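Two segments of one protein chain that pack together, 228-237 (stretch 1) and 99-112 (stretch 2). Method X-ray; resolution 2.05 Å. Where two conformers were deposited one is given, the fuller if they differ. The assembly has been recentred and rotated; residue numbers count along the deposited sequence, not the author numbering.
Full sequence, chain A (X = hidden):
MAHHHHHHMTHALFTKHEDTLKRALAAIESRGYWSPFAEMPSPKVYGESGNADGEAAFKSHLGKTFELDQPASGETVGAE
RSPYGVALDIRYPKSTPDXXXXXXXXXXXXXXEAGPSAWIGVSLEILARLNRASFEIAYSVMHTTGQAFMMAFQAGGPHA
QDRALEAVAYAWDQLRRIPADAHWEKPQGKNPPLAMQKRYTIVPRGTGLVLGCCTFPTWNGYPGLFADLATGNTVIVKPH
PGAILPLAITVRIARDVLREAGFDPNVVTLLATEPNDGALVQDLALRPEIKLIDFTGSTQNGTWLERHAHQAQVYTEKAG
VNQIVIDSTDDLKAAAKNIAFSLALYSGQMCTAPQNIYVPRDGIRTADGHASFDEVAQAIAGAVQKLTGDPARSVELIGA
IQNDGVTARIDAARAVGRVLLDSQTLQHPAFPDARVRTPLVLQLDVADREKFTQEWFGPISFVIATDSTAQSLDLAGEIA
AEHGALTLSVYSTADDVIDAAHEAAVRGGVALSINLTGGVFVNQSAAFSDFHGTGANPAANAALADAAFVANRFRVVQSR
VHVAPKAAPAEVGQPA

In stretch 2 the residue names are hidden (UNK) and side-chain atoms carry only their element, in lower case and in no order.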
# COMPACT_ATOMS: atom_id res chain seq x y z
N ASP A 228 -7.42 6.19 9.46
CA ASP A 228 -6.92 5.47 10.62
C ASP A 228 -8.08 4.94 11.46
O ASP A 228 -8.13 3.75 11.78
CB ASP A 228 -6.02 6.38 11.46
CG ASP A 228 -4.59 6.52 10.92
OD1 ASP A 228 -4.20 5.76 10.01
OD2 ASP A 228 -3.85 7.39 11.44
N LEU A 229 -9.02 5.82 11.82
CA LEU A 229 -10.11 5.44 12.71
C LEU A 229 -11.02 4.40 12.07
O LEU A 229 -11.41 3.42 12.72
CB LEU A 229 -10.93 6.67 13.11
CG LEU A 229 -10.34 7.59 14.17
CD1 LEU A 229 -11.25 8.82 14.33
CD2 LEU A 229 -10.18 6.82 15.50
N ALA A 230 -11.36 4.60 10.79
CA ALA A 230 -12.25 3.69 10.08
C ALA A 230 -11.66 2.30 9.90
O ALA A 230 -12.38 1.37 9.53
CB ALA A 230 -12.61 4.28 8.70
N THR A 231 -10.35 2.14 10.08
CA THR A 231 -9.75 0.82 10.02
C THR A 231 -9.32 0.34 11.41
O THR A 231 -8.49 -0.56 11.53
CB THR A 231 -8.57 0.80 9.04
OG1 THR A 231 -7.65 1.84 9.39
CG2 THR A 231 -9.08 1.03 7.59
N GLY A 232 -9.86 0.96 12.47
CA GLY A 232 -9.71 0.43 13.81
C GLY A 232 -8.44 0.83 14.53
O GLY A 232 -8.17 0.31 15.61
N ASN A 233 -7.66 1.75 13.97
CA ASN A 233 -6.44 2.16 14.63
C ASN A 233 -6.75 3.22 15.68
O ASN A 233 -7.78 3.88 15.64
CB ASN A 233 -5.45 2.72 13.59
CG ASN A 233 -5.05 1.68 12.58
OD1 ASN A 233 -4.18 0.87 12.85
ND2 ASN A 233 -5.72 1.66 11.43
N THR A 234 -5.82 3.38 16.62
CA THR A 234 -5.83 4.55 17.49
C THR A 234 -4.96 5.64 16.83
O THR A 234 -4.12 5.34 15.98
CB THR A 234 -5.30 4.21 18.88
OG1 THR A 234 -4.03 3.56 18.76
CG2 THR A 234 -6.29 3.28 19.65
N VAL A 235 -5.18 6.90 17.22
CA VAL A 235 -4.57 8.03 16.53
C VAL A 235 -4.03 9.04 17.53
O VAL A 235 -4.74 9.46 18.45
CB VAL A 235 -5.58 8.72 15.59
CG1 VAL A 235 -4.88 9.76 14.73
CG2 VAL A 235 -6.29 7.70 14.71
N ILE A 236 -2.80 9.49 17.32
CA ILE A 236 -2.24 10.66 17.99
C ILE A 236 -2.20 11.78 16.95
O ILE A 236 -1.59 11.62 15.88
CB ILE A 236 -0.84 10.40 18.57
CG1 ILE A 236 -0.88 9.29 19.65
CG2 ILE A 236 -0.24 11.68 19.13
CD1 ILE A 236 0.50 8.77 20.05
N VAL A 237 -2.90 12.87 17.23
CA VAL A 237 -2.97 14.01 16.31
C VAL A 237 -1.98 15.06 16.79
O VAL A 237 -2.12 15.59 17.90
CB VAL A 237 -4.39 14.59 16.23
CG1 VAL A 237 -4.43 15.77 15.28
CG2 VAL A 237 -5.38 13.51 15.79
N UNK A 99 3.46 9.32 27.23
CA UNK A 99 2.17 9.18 27.88
C UNK A 99 1.05 8.92 26.87
O UNK A 99 0.15 8.11 27.12
c UNK A 99 1.85 10.42 28.71
N UNK A 100 1.09 9.59 25.72
CA UNK A 100 0.00 9.41 24.76
C UNK A 100 0.11 8.07 24.05
O UNK A 100 -0.91 7.45 23.74
c UNK A 100 -0.31 11.96 24.31
c UNK A 100 -1.58 11.99 25.15
c UNK A 100 -0.03 10.56 23.76
c UNK A 100 -0.44 12.94 23.13
N UNK A 101 1.33 7.61 23.78
CA UNK A 101 1.48 6.27 23.23
C UNK A 101 0.94 5.22 24.20
O UNK A 101 0.25 4.27 23.79
c UNK A 101 4.81 6.66 21.27
c UNK A 101 3.21 4.50 22.76
c UNK A 101 2.95 6.00 22.88
c UNK A 101 3.34 6.75 21.59
N UNK A 102 1.22 5.37 25.50
CA UNK A 102 0.67 4.41 26.47
C UNK A 102 -0.85 4.48 26.52
O UNK A 102 -1.53 3.45 26.58
c UNK A 102 1.26 4.63 27.87
N UNK A 103 -1.41 5.70 26.49
CA UNK A 103 -2.86 5.83 26.57
C UNK A 103 -3.54 5.24 25.33
O UNK A 103 -4.59 4.59 25.43
c UNK A 103 -3.25 7.29 26.78
N UNK A 104 -2.95 5.45 24.15
CA UNK A 104 -3.50 4.82 22.95
C UNK A 104 -3.43 3.30 23.06
O UNK A 104 -4.39 2.60 22.73
c UNK A 104 -2.73 5.31 21.71
N UNK A 105 -2.29 2.79 23.55
CA UNK A 105 -2.14 1.35 23.70
C UNK A 105 -3.20 0.78 24.64
O UNK A 105 -3.76 -0.29 24.38
c UNK A 105 -0.74 1.00 24.20
N UNK A 106 -3.49 1.49 25.74
CA UNK A 106 -4.52 0.98 26.64
C UNK A 106 -5.90 1.03 25.99
O UNK A 106 -6.76 0.20 26.30
c UNK A 106 -4.50 1.75 27.97
N UNK A 107 -6.12 1.96 25.06
CA UNK A 107 -7.41 2.09 24.39
C UNK A 107 -7.59 1.13 23.22
O UNK A 107 -8.73 0.94 22.78
c UNK A 107 -7.59 3.54 23.89
N UNK A 108 -6.51 0.48 22.76
CA UNK A 108 -6.55 -0.27 21.50
C UNK A 108 -7.49 -1.47 21.58
O UNK A 108 -8.27 -1.72 20.65
c UNK A 108 -5.14 -0.72 21.12
n UNK A 108 -2.28 0.97 19.43
c UNK A 108 -2.95 -0.01 20.01
c UNK A 108 -4.47 0.18 20.09
o UNK A 108 -2.41 -1.03 20.45
N UNK A 109 -7.42 -2.23 22.67
CA UNK A 109 -8.07 -3.55 22.70
C UNK A 109 -9.57 -3.48 22.43
O UNK A 109 -10.07 -4.09 21.48
c UNK A 109 -7.80 -4.25 24.04
c UNK A 109 -7.81 -6.47 25.28
n UNK A 109 -8.55 -7.70 25.52
n UNK A 109 -7.14 -9.00 24.23
c UNK A 109 -8.21 -8.89 25.02
n UNK A 109 -8.94 -9.97 25.30
c UNK A 109 -8.36 -5.68 24.09
N UNK A 110 -10.32 -2.77 23.28
CA UNK A 110 -11.78 -2.80 23.11
C UNK A 110 -12.20 -2.10 21.83
O UNK A 110 -13.22 -2.46 21.22
o UNK A 110 -12.19 -0.83 24.51
c UNK A 110 -12.02 -2.94 25.61
c UNK A 110 -12.49 -2.22 24.35
N UNK A 111 -11.43 -1.11 21.38
CA UNK A 111 -11.71 -0.49 20.09
C UNK A 111 -11.55 -1.51 18.97
O UNK A 111 -12.47 -1.71 18.16
c UNK A 111 -13.78 3.60 16.43
c UNK A 111 -9.82 1.81 17.78
c UNK A 111 -14.24 2.96 17.58
n UNK A 111 -10.25 2.57 16.72
c UNK A 111 -12.47 3.52 16.04
c UNK A 111 -13.37 2.24 18.40
c UNK A 111 -12.02 2.16 18.04
c UNK A 111 -10.86 1.51 18.61
c UNK A 111 -10.78 0.71 19.91
c UNK A 111 -11.59 2.81 16.86
N UNK A 112 -10.42 -2.21 18.94
CA UNK A 112 -10.20 -3.24 17.93
C UNK A 112 -11.30 -4.29 17.97
O UNK A 112 -11.83 -4.70 16.92
n UNK A 112 -7.15 -6.52 18.73
c UNK A 112 -7.36 -5.88 17.44
c UNK A 112 -8.72 -5.22 17.33
n UNK A 112 -6.26 -6.71 20.84
n UNK A 112 -5.76 -4.87 19.55
c UNK A 112 -8.84 -3.92 18.14
c UNK A 112 -6.39 -6.03 19.71
O HOH W 1 -6.99 -0.73 17.87

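Position 99 carries one side-chain carbon, its CB 8.9 Å from Ile-236 CD1 and so out of reach, and is Ala-99. Position 100 has four carbons forked at the second, the leucine pattern; the first of them lies 4.2 Å from Ile-236 CD1, so Leu-100 CB makes an apolar contact there. Position 101 also has four carbons, but forks at the first and has one arm two carbons long, which defines isoleucine. Although its CA-to-CB bond points away from the strand, Ile-101 CG1 comes to 3.8 Å from Ile-236 CD1.

Positions 102 and 103 each hold a single carbon beyond reach of stretch 1: Ala-102 and Ala-103. Position 104 also has one carbon, but it points toward the strand and lies 3.7 Å from Thr-234 OG1. It is Ala-104, and the CA atoms of Thr-234 and Ala-104 are 5.9 Å apart, a close approach of the two backbones. Positions 105 and 106, one carbon each and without contact, are Ala-105 and Ala-106. At 107 the lone carbon points toward stretch 1, with CB of Ala-107 4.4 Å from Thr-234 CG2.

Position 108 has three carbons, the third bearing one oxygen and one nitrogen: a glutamine. Its CA-to-CB bond runs sideways, yet the amide end comes nearer, and Gln-108 NE2 donates to Thr-234 OG1 at 3.2 Å with an N-H...acceptor angle of 167°. Position 109, three carbons, a nitrogen and a carbon with two more nitrogens, is Arg-109, out of reach. Position 110, one carbon bearing an oxygen and a carbon, is Thr-110, likewise without contact.

Position 111 has one carbon followed by fused five- and six-membered rings of eight carbons and one nitrogen, which only tryptophan supplies. Trp-111 NE1 donates to Asn-233 O at 3.0 Å and 140°, the acceptor lying at the ring edge near its plane. On the six-membered ring, Trp-111 CZ2 lies 4.1 Å from Leu-229 CD2. Position 112 repeats the arginine pattern; the end of Arg-112 leads away.

The strand 234-237 and the helix run nearly antiparallel, at 155°, with axes 8.5 Å apart at closest approach. Thr-234 and Ile-236 point toward the helix, while Val-235 and Val-237 point away, as alternation along a strand requires. Ile-236 packs on Leu-100 and Ile-101, Thr-234 packs by Ala-104 and accepts from Gln-108, and Trp-111 reaches the preceding loop. A water adds a bridge, donating to Gly-232 O at 2.8 Å and to Gln-108 O at 3.2 Å.

Stretch 2, residues 99-112: ALIAAAAAAQRTWR
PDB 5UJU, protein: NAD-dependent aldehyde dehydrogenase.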